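Local coordinates for Exo-1,5-alpha-L-arabinofuranobiosidase (Gibberella zeae, PDB 2YDT), which is thought to hydrolyse alpha-1,5-linked L-arabinofuranose chains from the end, probably releasing two sugar units at a time, at residues L34-G39 and G103-S108; S73-T78 and E122-R127; V14-P19 and G43-Y48. All coordinates share one frame; numbering follows the deposited sequence.

The chain enters at 14-19, the end of a strand that completes the last blade of a six-bladed beta-propeller, and 43-48 in the first blade closes interaction 3 over it. Before that closure, 34-39 of the same first blade has opened interaction 1; the two therefore cross. Segment 73-78, on the first blade's outermost strand, opens interaction 2, which begins after interaction 3 has closed. Next, 103-108 closes interaction 1 and 122-127 closes interaction 2, so these two also cross. Both join the first blade to the second, where Val105 O and Ser126 N lie 2.7 Å apart in a probable backbone hydrogen bond, whereas interaction 3 joins the first blade to the last.

Interaction 1: L34-G39 and G103-S108; sequences LELSDG and GTVLCS
Leu34 and Leu36 of the first blade of a six-bladed beta-propeller close on Val105 of the second blade, at the end of the blades where the turn between strands 28-35 and 41-47 lies. Val105 is the centre of the contact, and its two methyls each take one leucine. CG1 meets Leu34 CD2 at 3.7 Å, and CG2 meets Leu36 CD2, also at 3.7 Å. The split follows from the valine torsion: CG1 lies trans to the backbone N (chi1 -179°), which aims one methyl at each leucine. Leu34 points at the opposite strand and runs past the valine in the reverse direction, so that the two side chains lie alongside each other. Leu36 leaves its backbone to one side of Val105, and CD2 at its end swings in, the side chain meeting the valine at about a right angle.

Leu36 also begins a type I turn, closed by Gly39 N donating to Leu36 O at 3.0 Å. Gly39 ends this turn with a positive phi of 92°, a conformation in which a side-chain carbon would collide with the carbonyl oxygen before it. The second blade holds the turn by polar bonds as well: Glu92 OE2 accepts from Ser37 N, and Asp38 OD2 forms a salt bridge with Lys129. On the last blade's side, Glu35 OE1 accepts from the backbone N of Gln331, a residue seen to bind manganese; a manganese ion lies about 7 Å from the side chain of Leu36. Leu90 packs on Leu34, and Trp133 touches Val105.

Across the two segments the meeting is purely apolar, methyl against methyl, so its hold comes from shape and burial, while the directional bonds nearby come from the turn's backbone and from Glu35 and Asp38.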
ATOM      1  N   LEU A  34       9.706  -3.888   2.088  1.00  8.11           N
ATOM      2  CA  LEU A  34       9.947  -4.932   1.060  1.00  7.91           C
ATOM      3  C   LEU A  34      11.005  -5.915   1.518  1.00  8.05           C
ATOM      4  O   LEU A  34      12.075  -5.502   1.982  1.00  9.63           O
ATOM      5  CB  LEU A  34      10.393  -4.267  -0.252  1.00  8.26           C
ATOM      6  CG  LEU A  34      10.791  -5.189  -1.407  1.00  8.29           C
ATOM      7  CD1 LEU A  34       9.547  -5.949  -1.918  1.00  8.70           C
ATOM      8  CD2 LEU A  34      11.514  -4.453  -2.577  1.00  9.53           C
ATOM      9  N   GLU A  35      10.732  -7.214   1.340  1.00  9.33           N
ATOM     10  CA  GLU A  35      11.776  -8.242   1.561  1.00  9.84           C
ATOM     11  C   GLU A  35      12.342  -8.694   0.221  1.00 10.07           C
ATOM     12  O   GLU A  35      11.579  -9.165  -0.630  1.00 11.65           O
ATOM     13  CB  GLU A  35      11.217  -9.457   2.303  1.00 10.97           C
ATOM     14  CG  GLU A  35      12.291 -10.473   2.699  1.00 11.28           C
ATOM     15  CD  GLU A  35      11.731 -11.709   3.418  1.00 12.31           C
ATOM     16  OE1 GLU A  35      10.767 -12.293   2.891  1.00 13.79           O
ATOM     17  OE2 GLU A  35      12.277 -12.075   4.476  1.00 17.83           O
ATOM     18  N   LEU A  36      13.652  -8.580   0.047  1.00 10.46           N
ATOM     19  CA  LEU A  36      14.312  -9.079  -1.145  1.00 10.57           C
ATOM     20  C   LEU A  36      14.580 -10.571  -1.051  1.00 12.88           C
ATOM     21  O   LEU A  36      14.488 -11.154   0.033  1.00 12.58           O
ATOM     22  CB  LEU A  36      15.605  -8.329  -1.384  1.00 10.53           C
ATOM     23  CG  LEU A  36      15.545  -6.803  -1.445  1.00 10.85           C
ATOM     24  CD1 LEU A  36      16.935  -6.268  -1.834  1.00 11.68           C
ATOM     25  CD2 LEU A  36      14.432  -6.360  -2.419  1.00  8.92           C
ATOM     26  N   SER A  37      14.915 -11.188  -2.183  1.00 13.53           N
ATOM     27  CA  SER A  37      15.117 -12.634  -2.218  1.00 14.16           C
ATOM     28  C   SER A  37      16.304 -13.084  -1.381  1.00 14.85           C
ATOM     29  O   SER A  37      16.332 -14.251  -0.954  1.00 16.19           O
ATOM     30  CB  SER A  37      15.297 -13.088  -3.662  1.00 14.72           C
ATOM     31  OG  SER A  37      16.472 -12.555  -4.189  1.00 18.85           O
ATOM     32  N   ASP A  38      17.238 -12.185  -1.111  1.00 13.65           N
ATOM     33  CA  ASP A  38      18.395 -12.460  -0.217  1.00 15.09           C
ATOM     34  C   ASP A  38      18.149 -12.197   1.278  1.00 14.65           C
ATOM     35  O   ASP A  38      19.058 -12.359   2.088  1.00 15.92           O
ATOM     36  CB  ASP A  38      19.646 -11.752  -0.720  1.00 15.53           C
ATOM     37  CG  ASP A  38      19.598 -10.258  -0.590  1.00 16.75           C
ATOM     38  OD1 ASP A  38      18.637  -9.695   0.024  1.00 16.91           O
ATOM     39  OD2 ASP A  38      20.555  -9.631  -1.140  1.00 20.41           O
ATOM     40  N   GLY A  39      16.935 -11.795   1.632  1.00 13.53           N
ATOM     41  CA  GLY A  39      16.564 -11.574   2.999  1.00 12.94           C
ATOM     42  C   GLY A  39      16.749 -10.145   3.506  1.00 11.91           C
ATOM     43  O   GLY A  39      16.280  -9.830   4.592  1.00 12.40           O
ATOM     44  N   GLY A 103      14.392 -10.031  -9.703  1.00 11.07           N
ATOM     45  CA  GLY A 103      15.144  -9.410  -8.653  1.00 11.02           C
ATOM     46  C   GLY A 103      15.320  -7.911  -8.773  1.00 10.94           C
ATOM     47  O   GLY A 103      15.840  -7.293  -7.868  1.00 10.58           O
ATOM     48  N   THR A 104      14.933  -7.323  -9.913  1.00  9.24           N
ATOM     49  CA  THR A 104      14.899  -5.862 -10.050  1.00  9.43           C
ATOM     50  C   THR A 104      13.930  -5.380  -8.977  1.00  8.39           C
ATOM     51  O   THR A 104      12.863  -5.970  -8.782  1.00  8.40           O
ATOM     52  CB  THR A 104      14.386  -5.449 -11.437  1.00 10.49           C
ATOM     53  OG1 THR A 104      15.274  -5.960 -12.462  1.00 10.77           O
ATOM     54  CG2 THR A 104      14.269  -3.933 -11.560  1.00  9.15           C
ATOM     55  N   VAL A 105      14.289  -4.306  -8.309  1.00  7.03           N
ATOM     56  CA  VAL A 105      13.406  -3.629  -7.361  1.00  7.00           C
ATOM     57  C   VAL A 105      12.712  -2.470  -8.038  1.00  7.68           C
ATOM     58  O   VAL A 105      13.356  -1.648  -8.674  1.00  8.60           O
ATOM     59  CB  VAL A 105      14.162  -3.125  -6.136  1.00  6.63           C
ATOM     60  CG1 VAL A 105      13.153  -2.423  -5.131  1.00  7.91           C
ATOM     61  CG2 VAL A 105      14.877  -4.282  -5.448  1.00  9.74           C
ATOM     62  N   LEU A 106      11.372  -2.442  -7.967  1.00  7.83           N
ATOM     63  CA  LEU A 106      10.616  -1.328  -8.448  1.00  6.86           C
ATOM     64  C   LEU A 106      10.180  -0.440  -7.261  1.00  7.35           C
ATOM     65  O   LEU A 106       9.881  -0.904  -6.163  1.00  7.08           O
ATOM     66  CB  LEU A 106       9.374  -1.783  -9.195  1.00  7.50           C
ATOM     67  CG  LEU A 106       9.562  -2.687 -10.405  1.00  6.70           C
ATOM     68  CD1 LEU A 106       8.215  -2.913 -11.143  1.00  9.67           C
ATOM     69  CD2 LEU A 106      10.633  -2.142 -11.339  1.00  8.64           C
ATOM     70  N   CYS A 107      10.171   0.854  -7.529  1.00  6.59           N
ATOM     71  CA  CYS A 107       9.528   1.846  -6.648  1.00  7.02           C
ATOM     72  C   CYS A 107       8.560   2.611  -7.518  1.00  7.19           C
ATOM     73  O   CYS A 107       8.977   3.318  -8.454  1.00  7.35           O
ATOM     74  CB  CYS A 107      10.562   2.789  -6.037  1.00  7.43           C
ATOM     75  SG  CYS A 107       9.770   3.909  -4.777  1.00 10.61           S
ATOM     76  N   SER A 108       7.257   2.457  -7.270  1.00  6.07           N
ATOM     77  CA  SER A 108       6.272   3.282  -7.900  1.00  6.45           C
ATOM     78  C   SER A 108       5.806   4.332  -6.911  1.00  7.71           C
ATOM     79  O   SER A 108       5.982   4.181  -5.734  1.00 10.68           O
ATOM     80  CB  SER A 108       5.101   2.406  -8.396  1.00  6.18           C
ATOM     81  OG  SER A 108       4.166   3.164  -9.133  1.00  6.73           O
TER

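Interaction 2: S73-T78 and E122-R127; sequences SKVKDT and EVYASR
Tyr124 reaches from the second blade to the segment 73-78 of the first and carries nearly the whole contact. Its root is tightly packed: Val75 CG1 lies 3.8 Å from Tyr124 CB, and the two side chains run past each other in opposite directions. Further out, the Lys76 carbonyl comes to the ring obliquely, with Lys76 O 3.2 Å from Tyr124 CE2. Tyr124 CG stands opposite its own carbonyl carbon (chi1 -80°), and the ring extends from there to put OH among the backbone atoms of residues 76-78.

The hydroxyl is gripped from two directions. Thr78 N donates to Tyr124 OH over 3.1 Å in a fairly straight bond (163°), and the hydroxyl donates in turn to water 1, which sits in the ring plane 2.6 Å from Tyr124 OH. That water donates to both carboxylates, Asp77 OD1 and Glu122 OE2, each 2.7 Å from the water O. The water thus bridges two acidic groups whose nearest oxygens, Asp77 OD1 and Glu122 OE2, are 4.7 Å apart, and probably eases the repulsion between like charges. Asp77 is further fixed by loop amides: OD1 accepts from Gln79 N and Asn80 N, OD2 from Trp82 N and Gly83 N. Asn80 and His138 hold Glu122.

The solvent side is looser. The Lys76 side chain starts away from the second blade and is exposed, and Thr78 is exposed too, its OG1 lying 3.5 Å from Tyr124 OH at the edge of the ring, near its plane.

The arrangement is an interface between successive blades of a beta-propeller: the outermost strand 70-75 and the loop after it lie against strand 119-126, third in its blade, with apolar side chains inside and a water-bridged polar cluster at one end.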
ATOM      1  N   SER A  73      19.959   5.090  -0.213  1.00  9.77           N
ATOM      2  CA  SER A  73      19.716   5.840  -1.425  1.00  8.96           C
ATOM      3  C   SER A  73      18.441   6.664  -1.310  1.00  7.80           C
ATOM      4  O   SER A  73      17.705   6.591  -0.290  1.00  7.51           O
ATOM      5  CB  SER A  73      19.599   4.911  -2.645  1.00  9.05           C
ATOM      6  OG  SER A  73      18.436   4.057  -2.581  1.00  9.54           O
ATOM      7  N   LYS A  74      18.190   7.413  -2.373  1.00  8.30           N
ATOM      8  CA  LYS A  74      16.992   8.215  -2.545  0.55  8.67           C
ATOM      9  C   LYS A  74      16.457   8.003  -3.952  1.00  8.80           C
ATOM     10  O   LYS A  74      17.208   8.034  -4.918  1.00  9.69           O
ATOM     11  CB  LYS A  74      17.300   9.705  -2.366  0.55  8.86           C
ATOM     12  CG  LYS A  74      17.951  10.073  -1.017  0.55  9.71           C
ATOM     13  CD  LYS A  74      18.241  11.564  -0.985  0.55 11.20           C
ATOM     14  CE  LYS A  74      18.957  12.015   0.265  0.55 13.36           C
ATOM     15  NZ  LYS A  74      19.629  13.312  -0.024  0.55 14.26           N
ATOM     16  N   VAL A  75      15.148   7.771  -4.067  1.00  7.42           N
ATOM     17  CA  VAL A  75      14.490   7.743  -5.351  1.00  6.60           C
ATOM     18  C   VAL A  75      14.059   9.184  -5.650  1.00  7.13           C
ATOM     19  O   VAL A  75      13.239   9.785  -4.945  1.00  8.07           O
ATOM     20  CB  VAL A  75      13.268   6.804  -5.399  1.00  6.88           C
ATOM     21  CG1 VAL A  75      12.916   6.517  -6.898  1.00  6.94           C
ATOM     22  CG2 VAL A  75      13.527   5.524  -4.662  1.00  6.59           C
ATOM     23  N   LYS A  76      14.626   9.756  -6.708  1.00  7.63           N
ATOM     24  CA  LYS A  76      14.370  11.144  -7.113  1.00  7.19           C
ATOM     25  C   LYS A  76      13.631  11.245  -8.442  1.00  7.01           C
ATOM     26  O   LYS A  76      13.791  10.376  -9.329  1.00  7.79           O
ATOM     27  CB  LYS A  76      15.693  11.930  -7.231  1.00  7.19           C
ATOM     28  CG  LYS A  76      16.465  12.023  -5.943  1.00  7.89           C
ATOM     29  CD  LYS A  76      17.663  12.961  -6.083  1.00  9.87           C
ATOM     30  CE  LYS A  76      18.487  13.002  -4.835  1.00 11.99           C
ATOM     31  NZ  LYS A  76      19.720  13.909  -4.982  1.00 11.76           N
ATOM     32  N   ASP A  77      12.845  12.307  -8.592  1.00  7.28           N
ATOM     33  CA  ASP A  77      12.194  12.631  -9.857  1.00  8.03           C
ATOM     34  C   ASP A  77      13.273  13.243 -10.800  1.00  8.47           C
ATOM     35  O   ASP A  77      13.722  14.360 -10.551  1.00  8.62           O
ATOM     36  CB  ASP A  77      11.102  13.643  -9.608  1.00  7.87           C
ATOM     37  CG  ASP A  77      10.501  14.222 -10.877  1.00  7.70           C
ATOM     38  OD1 ASP A  77      10.671  13.637 -11.970  1.00  8.20           O
ATOM     39  OD2 ASP A  77       9.830  15.249 -10.719  1.00  7.70           O
ATOM     40  N   THR A  78      13.655  12.477 -11.812  1.00  8.67           N
ATOM     41  CA  THR A  78      14.646  12.923 -12.815  1.00  9.14           C
ATOM     42  C   THR A  78      13.968  13.432 -14.070  1.00 10.12           C
ATOM     43  O   THR A  78      14.643  13.929 -14.982  1.00 10.33           O
ATOM     44  CB  THR A  78      15.575  11.801 -13.186  1.00  8.29           C
ATOM     45  OG1 THR A  78      14.856  10.773 -13.854  1.00  8.54           O
ATOM     46  CG2 THR A  78      16.305  11.214 -11.943  1.00  9.24           C
ATOM     47  N   GLU A 122       4.503   7.054 -11.540  1.00  6.04           N
ATOM     48  CA  GLU A 122       5.773   6.701 -12.185  1.00  6.11           C
ATOM     49  C   GLU A 122       6.210   5.342 -11.736  1.00  7.02           C
ATOM     50  O   GLU A 122       5.830   4.884 -10.657  1.00  6.59           O
ATOM     51  CB  GLU A 122       6.892   7.668 -11.734  1.00  6.49           C
ATOM     52  CG  GLU A 122       6.584   9.167 -11.858  1.00  6.97           C
ATOM     53  CD  GLU A 122       6.666   9.639 -13.283  1.00 10.18           C
ATOM     54  OE1 GLU A 122       6.044   8.985 -14.138  1.00  8.02           O
ATOM     55  OE2 GLU A 122       7.331  10.672 -13.549  1.00  8.56           O
ATOM     56  N   VAL A 123       7.022   4.676 -12.551  1.00  6.11           N
ATOM     57  CA  VAL A 123       7.810   3.521 -12.099  1.00  6.81           C
ATOM     58  C   VAL A 123       9.297   3.822 -12.251  1.00  7.23           C
ATOM     59  O   VAL A 123       9.729   4.204 -13.334  1.00  8.01           O
ATOM     60  CB  VAL A 123       7.449   2.192 -12.830  1.00  6.50           C
ATOM     61  CG1 VAL A 123       8.356   1.023 -12.441  1.00  7.34           C
ATOM     62  CG2 VAL A 123       5.997   1.851 -12.566  1.00  8.22           C
ATOM     63  N   TYR A 124      10.042   3.609 -11.170  1.00  6.44           N
ATOM     64  CA  TYR A 124      11.516   3.652 -11.116  1.00  7.85           C
ATOM     65  C   TYR A 124      12.000   2.243 -10.768  1.00  8.10           C
ATOM     66  O   TYR A 124      11.290   1.447 -10.126  1.00  8.78           O
ATOM     67  CB  TYR A 124      12.008   4.668 -10.040  1.00  7.66           C
ATOM     68  CG  TYR A 124      11.964   6.089 -10.528  1.00  6.42           C
ATOM     69  CD1 TYR A 124      10.760   6.758 -10.656  1.00  7.52           C
ATOM     70  CD2 TYR A 124      13.126   6.752 -10.944  1.00  7.36           C
ATOM     71  CE1 TYR A 124      10.711   8.074 -11.179  1.00  8.10           C
ATOM     72  CE2 TYR A 124      13.092   8.013 -11.439  1.00  8.86           C
ATOM     73  CZ  TYR A 124      11.910   8.693 -11.570  1.00  6.47           C
ATOM     74  OH  TYR A 124      11.900   9.973 -12.114  1.00  7.70           O
ATOM     75  N   ALA A 125      13.222   1.919 -11.183  1.00  8.34           N
ATOM     76  CA  ALA A 125      13.776   0.585 -10.975  1.00  8.75           C
ATOM     77  C   ALA A 125      15.201   0.639 -10.492  1.00  9.10           C
ATOM     78  O   ALA A 125      15.930   1.562 -10.836  1.00  9.79           O
ATOM     79  CB  ALA A 125      13.729  -0.234 -12.263  1.00  9.49           C
ATOM     80  N   SER A 126      15.556  -0.318  -9.636  1.00  8.00           N
ATOM     81  CA  SER A 126      16.928  -0.509  -9.152  1.00  8.45           C
ATOM     82  C   SER A 126      17.418  -1.884  -9.586  1.00  8.97           C
ATOM     83  O   SER A 126      16.779  -2.903  -9.298  1.00  8.29           O
ATOM     84  CB  SER A 126      17.038  -0.379  -7.617  1.00  8.43           C
ATOM     85  OG  SER A 126      18.376  -0.730  -7.216  1.00  8.59           O
ATOM     86  N   ARG A 127      18.579  -1.894 -10.252  1.00  9.11           N
ATOM     87  CA  ARG A 127      19.210  -3.127 -10.734  1.00  9.81           C
ATOM     88  C   ARG A 127      20.298  -3.609  -9.766  1.00 10.74           C
ATOM     89  O   ARG A 127      20.988  -4.596 -10.051  1.00 12.45           O
ATOM     90  CB  ARG A 127      19.835  -2.881 -12.115  1.00 10.32           C
ATOM     91  CG  ARG A 127      18.839  -2.517 -13.200  1.00 10.34           C
ATOM     92  CD  ARG A 127      19.542  -2.178 -14.500  1.00 11.33           C
ATOM     93  NE  ARG A 127      18.669  -1.928 -15.652  1.00 11.38           N
ATOM     94  CZ  ARG A 127      18.157  -2.876 -16.437  1.00 12.10           C
ATOM     95  NH1 ARG A 127      18.412  -4.149 -16.221  1.00 13.50           N
ATOM     96  NH2 ARG A 127      17.422  -2.544 -17.471  1.00 14.44           N
TER
HETATM   97  O   HOH W   1       9.541  11.166 -12.091  1.00  9.84           O

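Interaction 3: V14-P19 and G43-Y48. With MN (manganese (II) ion), chain L; MN (manganese (II) ion), chain I; AHR (alpha-L-arabinofuranose), chain C.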
ATOM      1  N   VAL A  14      10.421  -0.360  17.040  1.00 12.62           N
ATOM      2  CA  VAL A  14      11.720   0.092  16.651  1.00 12.63           C
ATOM      3  C   VAL A  14      11.580   1.295  15.692  1.00 12.45           C
ATOM      4  O   VAL A  14      10.903   1.220  14.681  1.00 12.77           O
ATOM      5  CB  VAL A  14      12.528  -1.052  15.982  1.00 13.45           C
ATOM      6  CG1 VAL A  14      13.757  -0.534  15.194  1.00 14.94           C
ATOM      7  CG2 VAL A  14      12.921  -2.096  17.057  1.00 15.53           C
ATOM      8  N   GLU A  15      12.225   2.400  16.035  1.00 11.66           N
ATOM      9  CA  GLU A  15      12.181   3.594  15.222  1.00 10.83           C
ATOM     10  C   GLU A  15      13.120   3.461  14.066  1.00 10.83           C
ATOM     11  O   GLU A  15      14.311   3.129  14.219  1.00 12.65           O
ATOM     12  CB  GLU A  15      12.550   4.827  16.066  1.00 12.10           C
ATOM     13  CG  GLU A  15      12.483   6.165  15.321  1.00 12.14           C
ATOM     14  CD  GLU A  15      12.675   7.317  16.264  1.00 13.03           C
ATOM     15  OE1 GLU A  15      13.819   7.770  16.367  1.00 15.75           O
ATOM     16  OE2 GLU A  15      11.695   7.713  16.926  1.00 16.91           O
ATOM     17  N   ILE A  16      12.581   3.764  12.882  1.00  9.09           N
ATOM     18  CA  ILE A  16      13.316   3.753  11.633  1.00  8.98           C
ATOM     19  C   ILE A  16      13.811   5.157  11.238  1.00  8.81           C
ATOM     20  O   ILE A  16      14.951   5.321  10.780  1.00  9.99           O
ATOM     21  CB  ILE A  16      12.412   3.147  10.507  1.00 10.02           C
ATOM     22  CG1 ILE A  16      12.061   1.686  10.861  1.00 10.17           C
ATOM     23  CG2 ILE A  16      13.067   3.293   9.133  1.00 10.97           C
ATOM     24  CD1 ILE A  16      11.101   0.987   9.876  1.00 10.83           C
ATOM     25  N   PHE A  17      12.947   6.146  11.424  1.00  9.00           N
ATOM     26  CA  PHE A  17      13.285   7.535  11.085  1.00  8.16           C
ATOM     27  C   PHE A  17      12.452   8.517  11.894  1.00  8.69           C
ATOM     28  O   PHE A  17      11.244   8.385  11.984  1.00  8.13           O
ATOM     29  CB  PHE A  17      13.014   7.791   9.598  1.00  7.75           C
ATOM     30  CG  PHE A  17      13.315   9.188   9.138  1.00  7.95           C
ATOM     31  CD1 PHE A  17      14.617   9.705   9.171  1.00 11.60           C
ATOM     32  CD2 PHE A  17      12.315   9.966   8.598  1.00  7.68           C
ATOM     33  CE1 PHE A  17      14.883  10.996   8.707  1.00 10.36           C
ATOM     34  CE2 PHE A  17      12.607  11.257   8.118  1.00  8.71           C
ATOM     35  CZ  PHE A  17      13.865  11.747   8.194  1.00  8.66           C
ATOM     36  N   ASP A  18      13.131   9.511  12.468  1.00  9.13           N
ATOM     37  CA  ASP A  18      12.525  10.616  13.157  1.00  9.65           C
ATOM     38  C   ASP A  18      12.880  11.874  12.367  1.00  8.53           C
ATOM     39  O   ASP A  18      14.070  12.240  12.280  1.00  9.41           O
ATOM     40  CB  ASP A  18      13.107  10.703  14.566  1.00  9.79           C
ATOM     41  CG  ASP A  18      12.473  11.779  15.407  1.00 11.29           C
ATOM     42  OD1 ASP A  18      11.378  12.282  15.100  1.00  8.68           O
ATOM     43  OD2 ASP A  18      13.088  12.104  16.460  1.00 14.00           O
ATOM     44  N   PRO A  19      11.864  12.555  11.782  1.00  8.11           N
ATOM     45  CA  PRO A  19      12.154  13.661  10.895  1.00  7.57           C
ATOM     46  C   PRO A  19      12.770  14.877  11.601  1.00  7.99           C
ATOM     47  O   PRO A  19      12.495  15.111  12.779  1.00  8.86           O
ATOM     48  CB  PRO A  19      10.778  14.037  10.325  1.00  8.24           C
ATOM     49  CG  PRO A  19       9.776  13.551  11.357  1.00  9.22           C
ATOM     50  CD  PRO A  19      10.415  12.358  12.010  1.00  8.08           C
ATOM     51  N   GLY A  43      12.831  -0.187   2.960  1.00  8.11           N
ATOM     52  CA  GLY A  43      11.694   0.588   3.385  1.00  7.84           C
ATOM     53  C   GLY A  43      11.716   1.969   2.787  1.00  8.01           C
ATOM     54  O   GLY A  43      12.795   2.494   2.472  1.00  7.72           O
ATOM     55  N   THR A  44      10.527   2.602   2.717  1.00  7.03           N
ATOM     56  CA  THR A  44      10.374   3.975   2.222  1.00  7.29           C
ATOM     57  C   THR A  44       9.109   4.593   2.794  1.00  6.89           C
ATOM     58  O   THR A  44       8.329   3.938   3.527  1.00  6.30           O
ATOM     59  CB  THR A  44      10.359   3.983   0.678  1.00  6.99           C
ATOM     60  OG1 THR A  44      10.532   5.345   0.206  1.00  7.53           O
ATOM     61  CG2 THR A  44       9.047   3.379   0.107  1.00  7.48           C
ATOM     62  N   TRP A  45       8.930   5.874   2.521  1.00  6.23           N
ATOM     63  CA  TRP A  45       7.815   6.667   3.013  1.00  6.91           C
ATOM     64  C   TRP A  45       7.776   7.980   2.279  1.00  6.74           C
ATOM     65  O   TRP A  45       8.748   8.343   1.557  1.00  7.45           O
ATOM     66  CB  TRP A  45       7.939   6.952   4.512  1.00  6.98           C
ATOM     67  CG  TRP A  45       9.236   7.676   4.926  1.00  5.53           C
ATOM     68  CD1 TRP A  45       9.428   9.020   4.979  1.00  5.06           C
ATOM     69  CD2 TRP A  45      10.480   7.088   5.275  1.00  4.30           C
ATOM     70  NE1 TRP A  45      10.708   9.314   5.361  1.00  6.55           N
ATOM     71  CE2 TRP A  45      11.385   8.149   5.559  1.00  5.65           C
ATOM     72  CE3 TRP A  45      10.930   5.760   5.407  1.00  6.69           C
ATOM     73  CZ2 TRP A  45      12.702   7.925   5.951  1.00  7.83           C
ATOM     74  CZ3 TRP A  45      12.233   5.538   5.814  1.00  7.54           C
ATOM     75  CH2 TRP A  45      13.112   6.612   6.076  1.00 10.36           C
ATOM     76  N   GLU A  46       6.653   8.696   2.431  1.00  6.63           N
ATOM     77  CA  GLU A  46       6.536  10.103   1.955  1.00  6.14           C
ATOM     78  C   GLU A  46       7.352  10.973   2.890  1.00  6.32           C
ATOM     79  O   GLU A  46       7.108  10.975   4.088  1.00  6.83           O
ATOM     80  CB  GLU A  46       5.094  10.594   1.986  1.00  5.63           C
ATOM     81  CG  GLU A  46       4.144   9.835   1.081  1.00  5.98           C
ATOM     82  CD  GLU A  46       2.673  10.193   1.248  1.00  6.23           C
ATOM     83  OE1 GLU A  46       2.300  10.940   2.152  1.00  6.73           O
ATOM     84  OE2 GLU A  46       1.884   9.672   0.443  1.00  7.31           O
ATOM     85  N   ASN A  47       8.274  11.773   2.342  1.00  6.86           N
ATOM     86  CA  ASN A  47       9.238  12.536   3.128  1.00  6.56           C
ATOM     87  C   ASN A  47       9.043  14.020   2.817  1.00  6.84           C
ATOM     88  O   ASN A  47       9.338  14.495   1.714  1.00  7.04           O
ATOM     89  CB  ASN A  47      10.628  12.041   2.726  1.00  6.62           C
ATOM     90  CG  ASN A  47      11.741  12.514   3.653  1.00  7.14           C
ATOM     91  OD1 ASN A  47      11.811  12.062   4.794  1.00  6.78           O
ATOM     92  ND2 ASN A  47      12.654  13.369   3.134  1.00  5.25           N
ATOM     93  N   TYR A  48       8.422  14.726   3.755  1.00  7.57           N
ATOM     94  CA  TYR A  48       7.907  16.091   3.530  1.00  7.03           C
ATOM     95  C   TYR A  48       8.993  17.121   3.881  1.00  8.19           C
ATOM     96  O   TYR A  48       8.813  17.997   4.733  1.00  8.34           O
ATOM     97  CB  TYR A  48       6.613  16.356   4.298  1.00  7.36           C
ATOM     98  CG  TYR A  48       5.400  15.585   3.836  1.00  6.56           C
ATOM     99  CD1 TYR A  48       4.384  16.210   3.145  1.00  7.70           C
ATOM    100  CD2 TYR A  48       5.268  14.213   4.084  1.00  6.11           C
ATOM    101  CE1 TYR A  48       3.250  15.522   2.695  1.00  7.28           C
ATOM    102  CE2 TYR A  48       4.148  13.518   3.634  1.00  5.71           C
ATOM    103  CZ  TYR A  48       3.135  14.170   2.947  1.00  6.00           C
ATOM    104  OH  TYR A  48       2.022  13.494   2.490  1.00  8.07           O
TER
HETATM  105 MN    MN L1510      14.940  11.814  17.649  0.50 21.73          MN
HETATM  106 MN    MN I1507      10.119  13.609  16.199  1.00 11.37          MN
HETATM  107  O5  AHR C 501      -0.692  10.130   0.670  1.00  7.41           O
HETATM  108  C5  AHR C 501      -0.978  11.496   1.015  1.00  7.41           C
HETATM  109  C4  AHR C 501      -2.462  11.765   1.051  1.00  7.15           C
HETATM  110  O4  AHR C 501      -3.078  11.601  -0.211  1.00  7.20           O
HETATM  111  C3  AHR C 501      -2.801  13.229   1.388  1.00  7.31           C
HETATM  112  O3  AHR C 501      -2.738  13.525   2.805  1.00  7.81           O
HETATM  113  C2  AHR C 501      -4.229  13.324   0.907  1.00  7.15           C
HETATM  114  O2  AHR C 501      -4.657  14.633   0.505  1.00  7.85           O
HETATM  115  C1  AHR C 501      -4.256  12.363  -0.252  1.00  8.35           C
HETATM  116  O   HOH W   2      11.743  14.060  17.728  1.00 10.33           O
HETATM  117  O   HOH W   3      10.794  15.250  14.843  1.00  8.99           O
HETATM  118  O   HOH W   4       8.867  15.087  17.302  1.00  9.15           O
HETATM  119  O   HOH W   5       9.574  12.006  17.617  1.00 10.99           O
HETATM  120  O   HOH W   6       8.299  13.314  14.978  1.00  8.66           O
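Phe17 and Trp45 lie with their ring planes 23° apart and displaced, so that little of the phenyl lies over the six-membered ring, their centroids 5.0 Å apart. Pro19 N sits over one face of Phe17, offset toward the rim. The pair joins the last and first blades of the beta-propeller, where the N-terminal strand 11-17 completes the last blade beside strand 354-360, a closure of the ring often called molecular velcro. A classic beta bulge makes Ile16 and Phe17 both face Val354. Phe17 CD2 comes to 3.4 Å from Trp45 CZ2, while Ile16 CG2 meets the far end of the indole at CZ3.

Trp45 CG stands between its backbone N and carbonyl carbon (chi1 58°), and the indole stands out across its strand toward Phe17, with NE1 leaning toward Asn47. Trp45 NE1 donates to Asn47 OD1 at 3.0 Å, and OD1 lies 3.5 Å from Phe17 CE2, approaching that ring obliquely with the amide plane turned 47° from it.

Glu46 leaves the strand toward the sugar pocket instead. Arabinofuranose O5 donates to Glu46 OE2 over 2.6 Å, and Tyr48 OH donates a hydrogen bond to Glu46 OE1 from above the carboxylate plane; Gln87 N also donates to OE2.

Beyond Phe17, Asp18 bridges two manganese ions. OD2 binds the ion of chain L, whose coordination is completed by three atoms outside the two segments. Asp18 OD1 lies 2.1 Å from the ion of chain I, whose other five ligands are waters; of these, water 3 donates to Pro19 O at 2.7 Å.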